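Local coordinates for extracellular solute-binding protein family 1 (Kribbella flavida, PDB 5IXP) that probably binds a solute outside the cell and hands it to an ABC transporter, as other extracellular solute-binding proteins do, at residues A[40-43]-A[44-48]; A[147-150]-A[151-154]; A[188-191]-A[192-196]; A[294-297]-A[298-301]; A[333-336]-A[337-341]. All blocks are in the same frame, centred on the assembly; numbering follows the deposited sequence. Where two conformers were deposited one is given.

Interaction 1. Residues A[40-43]-A[44-48]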
loop_
_atom_site.group_PDB
_atom_site.type_symbol
_atom_site.label_atom_id
_atom_site.label_comp_id
_atom_site.label_asym_id
_atom_site.label_seq_id
_atom_site.Cartn_x
_atom_site.Cartn_y
_atom_site.Cartn_z
ATOM N N GLU A 40 -2.764 -8.408 -16.419
ATOM C CA GLU A 40 -2.021 -8.824 -17.598
ATOM C C GLU A 40 -0.597 -8.307 -17.586
ATOM O O GLU A 40 0.295 -8.971 -18.121
ATOM C CB GLU A 40 -2.739 -8.403 -18.865
ATOM C CG GLU A 40 -3.549 -9.574 -19.386
ATOM C CD GLU A 40 -4.708 -9.130 -20.166
ATOM O OE1 GLU A 40 -4.961 -7.911 -20.136
ATOM O OE2 GLU A 40 -5.355 -9.986 -20.803
ATOM N N HIS A 41 -0.364 -7.143 -16.981
ATOM C CA HIS A 41 1.009 -6.693 -16.774
ATOM C C HIS A 41 1.797 -7.721 -15.966
ATOM O O HIS A 41 2.925 -8.086 -16.325
ATOM C CB HIS A 41 1.002 -5.334 -16.076
ATOM C CG HIS A 41 2.369 -4.827 -15.743
ATOM N ND1 HIS A 41 3.094 -4.022 -16.600
ATOM C CD2 HIS A 41 3.149 -5.018 -14.652
ATOM C CE1 HIS A 41 4.259 -3.733 -16.044
ATOM N NE2 HIS A 41 4.319 -4.326 -14.861
ATOM N N ILE A 42 1.198 -8.215 -14.877
ATOM C CA ILE A 42 1.824 -9.255 -14.057
ATOM C C ILE A 42 2.062 -10.521 -14.870
ATOM O O ILE A 42 3.141 -11.123 -14.814
ATOM C CB ILE A 42 0.945 -9.571 -12.835
ATOM C CG1 ILE A 42 0.918 -8.416 -11.858
ATOM C CG2 ILE A 42 1.407 -10.858 -12.165
ATOM C CD1 ILE A 42 -0.235 -8.528 -10.911
ATOM N N LYS A 43 1.039 -10.970 -15.602
ATOM C CA LYS A 43 1.178 -12.187 -16.394
ATOM C C LYS A 43 2.275 -12.046 -17.442
ATOM O O LYS A 43 3.044 -12.986 -17.671
ATOM C CB LYS A 43 -0.151 -12.538 -17.061
ATOM C CG LYS A 43 -1.163 -13.173 -16.132
ATOM C CD LYS A 43 -2.295 -13.783 -16.936
ATOM C CE LYS A 43 -3.632 -13.215 -16.518
ATOM N NZ LYS A 43 -3.960 -13.544 -15.100
ATOM N N ASN A 44 2.359 -10.883 -18.096
ATOM C CA ASN A 44 3.443 -10.653 -19.046
ATOM C C ASN A 44 4.783 -10.766 -18.349
ATOM O O ASN A 44 5.718 -11.386 -18.863
ATOM C CB ASN A 44 3.330 -9.268 -19.679
ATOM C CG ASN A 44 2.118 -9.124 -20.557
ATOM O OD1 ASN A 44 1.550 -10.113 -21.016
ATOM N ND2 ASN A 44 1.729 -7.880 -20.824
ATOM N N LEU A 45 4.896 -10.122 -17.188
ATOM C CA LEU A 45 6.090 -10.198 -16.359
ATOM C C LEU A 45 6.496 -11.646 -16.127
ATOM O O LEU A 45 7.623 -12.054 -16.436
ATOM C CB LEU A 45 5.801 -9.497 -15.033
ATOM C CG LEU A 45 6.876 -8.747 -14.269
ATOM C CD1 LEU A 45 7.680 -7.885 -15.221
ATOM C CD2 LEU A 45 6.174 -7.898 -13.230
ATOM N N GLU A 46 5.566 -12.441 -15.595
ATOM C CA GLU A 46 5.848 -13.837 -15.286
ATOM C C GLU A 46 6.225 -14.606 -16.541
ATOM O O GLU A 46 7.212 -15.354 -16.556
ATOM C CB GLU A 46 4.634 -14.487 -14.620
ATOM C CG GLU A 46 4.205 -13.834 -13.341
ATOM C CD GLU A 46 3.026 -14.539 -12.703
ATOM O OE1 GLU A 46 2.456 -15.443 -13.348
ATOM O OE2 GLU A 46 2.670 -14.190 -11.557
ATOM N N THR A 47 5.445 -14.432 -17.607
ATOM C CA THR A 47 5.667 -15.200 -18.826
ATOM C C THR A 47 6.987 -14.836 -19.484
ATOM O O THR A 47 7.730 -15.718 -19.937
ATOM C CB THR A 47 4.512 -14.971 -19.800
ATOM O OG1 THR A 47 3.299 -15.455 -19.215
ATOM C CG2 THR A 47 4.771 -15.699 -21.106
ATOM N N ASN A 48 7.293 -13.540 -19.547
ATOM C CA ASN A 48 8.481 -13.081 -20.249
ATOM C C ASN A 48 9.741 -13.359 -19.442
ATOM O O ASN A 48 10.787 -13.679 -20.016
ATOM C CB ASN A 48 8.347 -11.590 -20.557
ATOM C CG ASN A 48 7.229 -11.309 -21.530
ATOM O OD1 ASN A 48 6.749 -12.219 -22.205
ATOM N ND2 ASN A 48 6.797 -10.056 -21.605
#
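I42 and E46, one turn apart on helix 38-51, run side by side and point the same way. Methyl CG2 of I42 touches carboxylate oxygen OE2 of E46 at 3.6 Å, while E46 CG rests 3.3 Å from I42 O. With its CG anti to the carbonyl carbon (chi1 -59°) and the rest of the chain extended, E46 carries its carboxylate out along the isoleucine, where OE2 forms a salt bridge with K68. With an alanine in place of E46, K68 would probably lose its charged mate and the I42 methyl its neighbour on that side. The H41-L45 pair is set differently: in one of two deposited conformers L45 brings CD2 to within 4.3 Å of H41 NE2, obliquely to the ring, and that NE2 hydrogen-bonds to A60 O of strand 58-62. On the outer face T47 doubles back on K43. Its backbone N lies 2.8 Å from K43 O and its hydroxyl OG1 2.9 Å from the same K43 O, the two donors arriving from opposite faces of the carbonyl plane. The helix is therefore two-sided in chemistry: imidazole and leucine turned to the sheet, and an exposed hydroxyl giving a backbone carbonyl its second donor.

Interaction 2. Residues A[147-150]-A[151-154]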
loop_
_atom_site.group_PDB
_atom_site.type_symbol
_atom_site.label_atom_id
_atom_site.label_comp_id
_atom_site.label_asym_id
_atom_site.label_seq_id
_atom_site.Cartn_x
_atom_site.Cartn_y
_atom_site.Cartn_z
ATOM N N TYR A 147 -8.024 1.916 19.248
ATOM C CA TYR A 147 -8.909 2.030 18.089
ATOM C C TYR A 147 -10.178 1.198 18.274
ATOM O O TYR A 147 -11.295 1.684 18.053
ATOM C CB TYR A 147 -8.140 1.610 16.833
ATOM C CG TYR A 147 -8.945 1.570 15.557
ATOM C CD1 TYR A 147 -9.225 2.739 14.846
ATOM C CD2 TYR A 147 -9.401 0.363 15.051
ATOM C CE1 TYR A 147 -9.952 2.699 13.651
ATOM C CE2 TYR A 147 -10.122 0.307 13.869
ATOM C CZ TYR A 147 -10.394 1.473 13.177
ATOM O OH TYR A 147 -11.102 1.396 12.013
ATOM N N PHE A 148 -10.031 -0.062 18.693
ATOM C CA PHE A 148 -11.211 -0.905 18.888
ATOM C C PHE A 148 -12.027 -0.461 20.099
ATOM O O PHE A 148 -13.261 -0.529 20.078
ATOM C CB PHE A 148 -10.794 -2.370 19.014
ATOM C CG PHE A 148 -10.169 -2.930 17.749
ATOM C CD1 PHE A 148 -10.825 -2.824 16.525
ATOM C CD2 PHE A 148 -8.919 -3.533 17.785
ATOM C CE1 PHE A 148 -10.246 -3.331 15.350
ATOM C CE2 PHE A 148 -8.330 -4.035 16.622
ATOM C CZ PHE A 148 -8.992 -3.941 15.399
ATOM N N ALA A 149 -11.359 -0.020 21.165
ATOM C CA ALA A 149 -12.095 0.502 22.312
ATOM C C ALA A 149 -12.946 1.705 21.915
ATOM O O ALA A 149 -14.107 1.813 22.326
ATOM C CB ALA A 149 -11.127 0.870 23.438
ATOM N N ALA A 150 -12.387 2.621 21.118
ATOM C CA ALA A 150 -13.187 3.732 20.612
ATOM C C ALA A 150 -14.329 3.223 19.741
ATOM O O ALA A 150 -15.435 3.772 19.766
ATOM C CB ALA A 150 -12.307 4.711 19.828
ATOM N N GLY A 151 -14.081 2.170 18.964
ATOM C CA GLY A 151 -15.147 1.606 18.149
ATOM C C GLY A 151 -16.288 1.035 18.974
ATOM O O GLY A 151 -17.457 1.154 18.601
ATOM N N ARG A 152 -15.964 0.378 20.086
ATOM C CA ARG A 152 -17.017 -0.151 20.948
ATOM C C ARG A 152 -17.803 0.975 21.603
ATOM O O ARG A 152 -19.034 0.900 21.710
ATOM C CB ARG A 152 -16.415 -1.091 21.992
ATOM C CG ARG A 152 -15.839 -2.358 21.371
ATOM C CD ARG A 152 -15.510 -3.404 22.405
ATOM N NE ARG A 152 -14.654 -2.857 23.457
ATOM C CZ ARG A 152 -13.326 -2.848 23.413
ATOM N NH1 ARG A 152 -12.685 -3.360 22.362
ATOM N NH2 ARG A 152 -12.638 -2.325 24.422
ATOM N N ARG A 153 -17.104 2.023 22.051
ATOM C CA ARG A 153 -17.774 3.222 22.539
ATOM C C ARG A 153 -18.708 3.788 21.476
ATOM O O ARG A 153 -19.873 4.105 21.755
ATOM C CB ARG A 153 -16.721 4.252 22.963
ATOM C CG ARG A 153 -17.256 5.645 23.202
ATOM C CD ARG A 153 -16.139 6.662 23.466
ATOM N NE ARG A 153 -16.664 8.026 23.418
ATOM C CZ ARG A 153 -15.934 9.128 23.569
ATOM N NH1 ARG A 153 -14.625 9.046 23.774
ATOM N NH2 ARG A 153 -16.519 10.320 23.504
ATOM N N PHE A 154 -18.206 3.921 20.245
ATOM C CA PHE A 154 -19.028 4.374 19.126
ATOM C C PHE A 154 -20.231 3.468 18.924
ATOM O O PHE A 154 -21.369 3.939 18.816
ATOM C CB PHE A 154 -18.180 4.430 17.844
ATOM C CG PHE A 154 -18.966 4.774 16.600
ATOM C CD1 PHE A 154 -19.159 6.099 16.231
ATOM C CD2 PHE A 154 -19.502 3.776 15.794
ATOM C CE1 PHE A 154 -19.884 6.427 15.090
ATOM C CE2 PHE A 154 -20.228 4.094 14.656
ATOM C CZ PHE A 154 -20.417 5.422 14.301
#
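F154 N reaches A150 O at 2.8 Å, the shortest of four backbone bonds that wind helix 144-157 through this turn, with an N-H...O angle of 165°. R153 N bonds to A149 O and R152 N to F148 O in the same i to i+4 pattern, and G151 N closes on Y147 O at 3.0 Å, somewhat more bent than the other three.

The side chain that does most across the turn is R152. A chi1 of -67° puts its CG beside the backbone N and the chain bends at chi3, which folds the guanidinium back over the preceding turn instead of sending it outward. The group lies flat on the helix backbone, one face over F148 O and over A149 CA, which sits 3.5 Å from its plane, toward the rim. NH2 meets the methyl CB of A149 at 3.7 Å, and NH1 comes to 4.0 Å from F148 CB. The R152 side chain also touches D210. R153, by contrast, is extended from CG to NE and takes its tip away, where NH2 makes a weak hydrogen bond to G129 O.

The aromatic residues face inward. Y147 CD2 stands over one face of the F148 ring, 3.7 Å above its plane. F148 packs on helices 195-209 and 167-175, F154 meets the W163 ring, and Y147 sends its hydroxyl to T234 in strand 232-238, so that this one helix touches two neighbouring helices and the sheet.

Interaction 3. Residues A[188-191]-A[192-196]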
loop_
_atom_site.group_PDB
_atom_site.type_symbol
_atom_site.label_atom_id
_atom_site.label_comp_id
_atom_site.label_asym_id
_atom_site.label_seq_id
_atom_site.Cartn_x
_atom_site.Cartn_y
_atom_site.Cartn_z
ATOM N N ARG A 188 11.874 -19.034 6.015
ATOM C CA ARG A 188 11.280 -20.195 6.660
ATOM C C ARG A 188 9.852 -19.853 7.078
ATOM O O ARG A 188 9.637 -18.900 7.836
ATOM C CB ARG A 188 12.122 -20.613 7.863
ATOM C CG ARG A 188 11.655 -21.876 8.538
ATOM C CD ARG A 188 11.799 -21.748 10.033
ATOM N NE ARG A 188 10.826 -22.583 10.715
ATOM C CZ ARG A 188 10.306 -22.305 11.903
ATOM N NH1 ARG A 188 9.427 -23.135 12.434
ATOM N NH2 ARG A 188 10.656 -21.201 12.552
ATOM N N TYR A 189 8.881 -20.615 6.576
ATOM C CA TYR A 189 7.486 -20.363 6.916
ATOM C C TYR A 189 7.241 -20.705 8.381
ATOM O O TYR A 189 7.531 -21.817 8.828
ATOM C CB TYR A 189 6.549 -21.172 6.017
ATOM C CG TYR A 189 5.120 -21.119 6.498
ATOM C CD1 TYR A 189 4.392 -19.945 6.409
ATOM C CD2 TYR A 189 4.510 -22.231 7.070
ATOM C CE1 TYR A 189 3.095 -19.873 6.863
ATOM C CE2 TYR A 189 3.199 -22.170 7.531
ATOM C CZ TYR A 189 2.502 -20.982 7.425
ATOM O OH TYR A 189 1.210 -20.887 7.877
ATOM N N LEU A 190 6.725 -19.736 9.137
ATOM C CA LEU A 190 6.478 -19.912 10.563
ATOM C C LEU A 190 5.093 -19.421 10.957
ATOM O O LEU A 190 4.876 -19.076 12.126
ATOM C CB LEU A 190 7.545 -19.193 11.398
ATOM C CG LEU A 190 7.978 -17.774 10.995
ATOM C CD1 LEU A 190 6.891 -16.732 11.211
ATOM C CD2 LEU A 190 9.232 -17.388 11.755
ATOM N N GLY A 191 4.161 -19.355 10.002
ATOM C CA GLY A 191 2.859 -18.787 10.296
ATOM C C GLY A 191 2.136 -19.523 11.401
ATOM O O GLY A 191 1.387 -18.917 12.170
ATOM N N ASP A 192 2.357 -20.826 11.509
ATOM C CA ASP A 192 1.718 -21.623 12.543
ATOM C C ASP A 192 2.459 -21.572 13.869
ATOM O O ASP A 192 1.974 -22.155 14.843
ATOM C CB ASP A 192 1.580 -23.075 12.073
ATOM C CG ASP A 192 2.880 -23.646 11.521
ATOM O OD1 ASP A 192 3.839 -22.875 11.301
ATOM O OD2 ASP A 192 2.940 -24.875 11.302
ATOM N N GLU A 193 3.611 -20.896 13.929
ATOM C CA GLU A 193 4.396 -20.753 15.149
ATOM C C GLU A 193 4.468 -19.309 15.632
ATOM O O GLU A 193 5.315 -18.979 16.468
ATOM C CB GLU A 193 5.806 -21.302 14.934
ATOM C CG GLU A 193 5.845 -22.802 14.741
ATOM C CD GLU A 193 7.217 -23.307 14.347
ATOM O OE1 GLU A 193 8.110 -22.476 14.068
ATOM O OE2 GLU A 193 7.408 -24.543 14.316
ATOM N N ASN A 194 3.601 -18.441 15.126
ATOM C CA ASN A 194 3.645 -17.010 15.417
ATOM C C ASN A 194 2.418 -16.654 16.251
ATOM O O ASN A 194 1.326 -16.466 15.706
ATOM C CB ASN A 194 3.688 -16.219 14.116
ATOM C CG ASN A 194 3.913 -14.734 14.334
ATOM O OD1 ASN A 194 3.825 -14.226 15.458
ATOM N ND2 ASN A 194 4.194 -14.021 13.243
ATOM N N GLU A 195 2.596 -16.551 17.574
ATOM C CA GLU A 195 1.452 -16.242 18.429
ATOM C C GLU A 195 0.964 -14.813 18.214
ATOM O O GLU A 195 -0.224 -14.535 18.395
ATOM C CB GLU A 195 1.786 -16.479 19.912
ATOM C CG GLU A 195 0.534 -16.458 20.821
ATOM C CD GLU A 195 0.817 -16.667 22.317
ATOM O OE1 GLU A 195 1.957 -17.038 22.681
ATOM O OE2 GLU A 195 -0.115 -16.456 23.134
ATOM N N LEU A 196 1.849 -13.897 17.811
ATOM C CA LEU A 196 1.400 -12.532 17.557
ATOM C C LEU A 196 0.417 -12.481 16.396
ATOM O O LEU A 196 -0.515 -11.668 16.401
ATOM C CB LEU A 196 2.589 -11.619 17.281
ATOM C CG LEU A 196 2.700 -10.479 18.284
ATOM C CD1 LEU A 196 3.745 -9.505 17.830
ATOM C CD2 LEU A 196 1.363 -9.787 18.474
HETATM O O HOH W 1 0.324 -18.821 14.621
#
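R188 and E193 face each other at a type I beta turn, L190-G191-D192-E193, in the loop that runs into the N-terminus of helix 195-209, where N194 is the N-cap. The turn is the compact part. E193 N donates to L190 O at 2.9 Å, rising well above the carbonyl plane. G191 N sits 3.3 Å above one face of the Y189 ring, toward its rim, and any CB at G191 would clash with the tyrosine hydroxyl, so the glycine suits this close approach. L190 and N194 are buried as well; the N194 amide nitrogen ND2 hydrogen-bonds to A181 O and Q180 O, while Y189 packs on helix 377-392.

The other side is looser. R188, D192 and E193 are exposed, and R188 was modelled in two conformers. In one of them the arginine and glutamate side chains cross at about a right angle, their guanidinium and carboxylate planes 51° apart; E193 OE1 meets the guanidinium at its edge as a salt bridge, and one guanidinium face lies over L190 CB. The modelled NH1 to OE1 separation is implausibly short, so the exact placing of this arginine end is doubtful.

Toward the helix, water bridges the loop by donating to G191 O at 2.7 Å and to N194 O at 2.8 Å. The cap itself is a weak bond: N194 OD1 accepts from L196 N at 3.1 Å.

Interaction 4. Residues A[294-297]-A[298-301]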
loop_
_atom_site.group_PDB
_atom_site.type_symbol
_atom_site.label_atom_id
_atom_site.label_comp_id
_atom_site.label_asym_id
_atom_site.label_seq_id
_atom_site.Cartn_x
_atom_site.Cartn_y
_atom_site.Cartn_z
ATOM N N LEU A 294 13.611 8.973 -13.390
ATOM C CA LEU A 294 12.162 8.984 -13.228
ATOM C C LEU A 294 11.752 8.968 -11.759
ATOM O O LEU A 294 10.651 9.418 -11.425
ATOM C CB LEU A 294 11.535 7.782 -13.954
ATOM C CG LEU A 294 11.526 7.829 -15.490
ATOM C CD1 LEU A 294 11.197 6.440 -16.041
ATOM C CD2 LEU A 294 10.532 8.872 -16.030
ATOM N N THR A 295 12.595 8.430 -10.877
ATOM C CA THR A 295 12.256 8.337 -9.460
ATOM C C THR A 295 12.973 9.380 -8.608
ATOM O O THR A 295 12.867 9.332 -7.376
ATOM C CB THR A 295 12.550 6.929 -8.928
ATOM O OG1 THR A 295 13.938 6.609 -9.132
ATOM C CG2 THR A 295 11.668 5.903 -9.650
ATOM N N ALA A 296 13.682 10.325 -9.233
ATOM C CA ALA A 296 14.336 11.404 -8.505
ATOM C C ALA A 296 13.301 12.371 -7.920
ATOM O O ALA A 296 12.176 12.474 -8.423
ATOM C CB ALA A 296 15.304 12.155 -9.426
ATOM N N PRO A 297 13.667 13.102 -6.856
ATOM C CA PRO A 297 12.694 14.006 -6.217
ATOM C C PRO A 297 12.022 14.989 -7.163
ATOM O O PRO A 297 10.803 15.175 -7.059
ATOM C CB PRO A 297 13.537 14.745 -5.162
ATOM C CG PRO A 297 14.704 13.865 -4.902
ATOM C CD PRO A 297 14.940 13.025 -6.116
ATOM N N GLU A 298 12.769 15.625 -8.076
ATOM C CA GLU A 298 12.146 16.595 -8.974
ATOM C C GLU A 298 11.073 15.934 -9.831
ATOM O O GLU A 298 10.028 16.537 -10.102
ATOM C CB GLU A 298 13.201 17.279 -9.857
ATOM C CG GLU A 298 14.125 18.237 -9.097
ATOM C CD GLU A 298 14.890 19.204 -10.004
ATOM O OE1 GLU A 298 15.043 18.924 -11.215
ATOM O OE2 GLU A 298 15.345 20.255 -9.501
ATOM N N GLN A 299 11.302 14.687 -10.251
ATOM C CA GLN A 299 10.317 13.993 -11.067
ATOM C C GLN A 299 9.151 13.492 -10.228
ATOM O O GLN A 299 8.003 13.525 -10.680
ATOM C CB GLN A 299 10.977 12.849 -11.837
ATOM C CG GLN A 299 11.673 13.342 -13.122
ATOM C CD GLN A 299 12.819 14.293 -12.839
ATOM O OE1 GLN A 299 12.709 15.500 -13.067
ATOM N NE2 GLN A 299 13.935 13.752 -12.351
ATOM N N GLN A 300 9.413 13.049 -8.998
ATOM C CA GLN A 300 8.295 12.629 -8.158
ATOM C C GLN A 300 7.382 13.804 -7.824
ATOM O O GLN A 300 6.162 13.627 -7.698
ATOM C CB GLN A 300 8.812 11.940 -6.897
ATOM C CG GLN A 300 9.637 10.683 -7.206
ATOM C CD GLN A 300 9.391 9.570 -6.202
ATOM O OE1 GLN A 300 8.537 9.690 -5.334
ATOM N NE2 GLN A 300 10.141 8.490 -6.317
ATOM N N ILE A 301 7.938 15.012 -7.715
ATOM C CA ILE A 301 7.090 16.188 -7.531
ATOM C C ILE A 301 6.235 16.437 -8.769
ATOM O O ILE A 301 5.041 16.739 -8.661
ATOM C CB ILE A 301 7.946 17.414 -7.172
ATOM C CG1 ILE A 301 8.522 17.239 -5.764
ATOM C CG2 ILE A 301 7.110 18.694 -7.294
ATOM C CD1 ILE A 301 9.635 18.191 -5.438
#
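A296 O and Q300 N make the straightest of the backbone bonds that start helix 297-307, 2.9 Å apart with an N-H...O angle of 162°. I301 N follows on P297 O at 2.9 Å, and Q299 N adds a weak bond to A296 O. T295 and A296 link helix 284-294 to the next, A296 as its N-cap, and P297, with no N-H to give, stands in the first turn.

Across the junction the side-chain hydrogen bond is made by Q300, which sends NE2 back to T295 O, 3.0 Å away, in a weak bond. A chi1 of -61° swings CG to the backbone N side, and a further bend at chi2 carries the amide back across the junction. Q299 bends at chi2 as well, its NE2 bonding to W293 O and its OE1 to K302, while T295 OG1 bonds back to A291 O.

Van der Waals contacts lie around these. Q299 NE2 passes 3.6 Å from the A296 methyl CB, and Q299 CB lies 3.5 Å from L294 O. I301 CG1 rests 3.3 Å from P297 O. T295 and L294 turn inward against strand 269-276, T295 also against strand 108-121.

A leucine in place of Q300 would probably leave S312 N without its acceptor and T295 O without this side-chain donor. The chemistry is that of a helix junction sewn to the sheet by one buried amide using both its ends: OE1 accepts from the backbone N-H of S312, just after strand 310-311, and NE2 donates weakly to T295 O of the junction and T111 O of strand 108-121.

Interaction 5. Residues A[333-336]-A[337-341]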
loop_
_atom_site.group_PDB
_atom_site.type_symbol
_atom_site.label_atom_id
_atom_site.label_comp_id
_atom_site.label_asym_id
_atom_site.label_seq_id
_atom_site.Cartn_x
_atom_site.Cartn_y
_atom_site.Cartn_z
ATOM N N ALA A 333 -8.683 19.376 4.930
ATOM C CA ALA A 333 -7.596 18.814 5.714
ATOM C C ALA A 333 -6.257 19.147 5.062
ATOM O O ALA A 333 -6.148 19.155 3.831
ATOM C CB ALA A 333 -7.745 17.297 5.852
ATOM N N PRO A 334 -5.223 19.437 5.858
ATOM C CA PRO A 334 -3.876 19.700 5.309
ATOM C C PRO A 334 -3.173 18.395 4.946
ATOM O O PRO A 334 -2.209 17.958 5.585
ATOM C CB PRO A 334 -3.198 20.448 6.460
ATOM C CG PRO A 334 -3.834 19.824 7.700
ATOM C CD PRO A 334 -5.262 19.540 7.330
ATOM N N VAL A 335 -3.673 17.739 3.895
ATOM C CA VAL A 335 -3.246 16.365 3.609
ATOM C C VAL A 335 -1.777 16.304 3.206
ATOM O O VAL A 335 -1.114 15.282 3.422
ATOM C CB VAL A 335 -4.142 15.723 2.533
ATOM C CG1 VAL A 335 -5.558 15.542 3.063
ATOM C CG2 VAL A 335 -4.144 16.571 1.246
ATOM N N GLY A 336 -1.238 17.374 2.615
ATOM C CA GLY A 336 0.182 17.378 2.302
ATOM C C GLY A 336 1.030 17.191 3.543
ATOM O O GLY A 336 1.911 16.327 3.593
ATOM N N LYS A 337 0.741 17.971 4.583
ATOM C CA LYS A 337 1.501 17.845 5.820
ATOM C C LYS A 337 1.162 16.548 6.542
ATOM O O LYS A 337 2.050 15.892 7.102
ATOM C CB LYS A 337 1.237 19.053 6.713
ATOM C CG LYS A 337 1.794 20.350 6.152
ATOM C CD LYS A 337 1.375 21.524 6.999
ATOM C CE LYS A 337 2.014 22.808 6.509
ATOM N NZ LYS A 337 1.547 23.943 7.341
ATOM N N ILE A 338 -0.112 16.152 6.527
ATOM C CA ILE A 338 -0.508 14.935 7.228
ATOM C C ILE A 338 0.217 13.730 6.641
ATOM O O ILE A 338 0.822 12.931 7.364
ATOM C CB ILE A 338 -2.035 14.756 7.174
ATOM C CG1 ILE A 338 -2.726 15.776 8.091
ATOM C CG2 ILE A 338 -2.417 13.329 7.569
ATOM C CD1 ILE A 338 -4.205 15.975 7.774
ATOM N N PHE A 339 0.202 13.593 5.316
ATOM C CA PHE A 339 0.767 12.372 4.761
ATOM C C PHE A 339 2.291 12.394 4.706
ATOM O O PHE A 339 2.905 11.318 4.668
ATOM C CB PHE A 339 0.115 12.081 3.408
ATOM C CG PHE A 339 -1.288 11.584 3.560
ATOM C CD1 PHE A 339 -1.524 10.281 3.986
ATOM C CD2 PHE A 339 -2.370 12.428 3.370
ATOM C CE1 PHE A 339 -2.820 9.819 4.172
ATOM C CE2 PHE A 339 -3.654 11.971 3.560
ATOM C CZ PHE A 339 -3.877 10.664 3.959
ATOM N N VAL A 340 2.923 13.569 4.777
ATOM C CA VAL A 340 4.356 13.602 5.075
ATOM C C VAL A 340 4.615 12.965 6.433
ATOM O O VAL A 340 5.470 12.080 6.575
ATOM C CB VAL A 340 4.897 15.042 5.012
ATOM C CG1 VAL A 340 6.268 15.120 5.671
ATOM C CG2 VAL A 340 4.977 15.507 3.567
ATOM N N ASN A 341 3.881 13.411 7.456
ATOM C CA ASN A 341 4.019 12.808 8.781
ATOM C C ASN A 341 3.740 11.312 8.744
ATOM O O ASN A 341 4.467 10.523 9.360
ATOM C CB ASN A 341 3.081 13.487 9.778
ATOM C CG ASN A 341 3.490 14.904 10.093
ATOM O OD1 ASN A 341 4.638 15.293 9.878
ATOM N ND2 ASN A 341 2.554 15.683 10.631
#
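The start of helix 335-344 is entered through an inverse gamma turn centred on P334, which also holds the N-cap position. A weak bond from V335 N to A333 O, 2.9 Å, closes that turn. Regular helix bonds take over at once: I338 N to P334 O and F339 N to V335 O, both 2.9 Å, then the longer V340 N to G336 O.

In the nonpolar contact I338 packs on P334 and A333, and V335 on F339. I338 reaches back along the helix so that CD1 lies 3.7 Å from P334 CD and 4.2 Å from the A333 methyl CB. The isoleucine and proline side chains meet at a slant. V335 and F339 instead lie alongside one another, pointing the same way: V335 CB sits at the edge of the phenyl ring, in its plane, 3.8 Å from F339 CD2. The same edge carbon CD2 comes 3.1 Å from V335 O. One face of the F339 ring is approached by I338 CG2, toward its rim.

Around them, A333, V335 and I338 press on strand 257-260, V335 and F339 on L242 of helix 241-249, and P334 on R134. The buried side of this helix start is thus hydrocarbon; the carbonyls of P334, V335 and G336 are taken by helix bonds, A333 and G336 bond through the backbone to N327 and Q325, and K337 extends its charged end away on the exposed side.

Overall arrangement
All five contacts are local, each within a helix or at its start, and none touches another. Interactions 4 and 5 are the closest pair by centres, 19 Å apart with nearest atoms about 10 Å apart. A bound formic acid, probably from crystallisation, lies about 3 Å from the P297 side chain, and one lies about 4 Å from that of V335. Interactions 2 and 3 come within about 11 Å at their nearest atoms, and F148 of interaction 2 packs on helix 195-209, which interaction 3 begins. Interactions 1 and 2 are the most distant, centres 43 Å apart on opposite sides of the chain's centre.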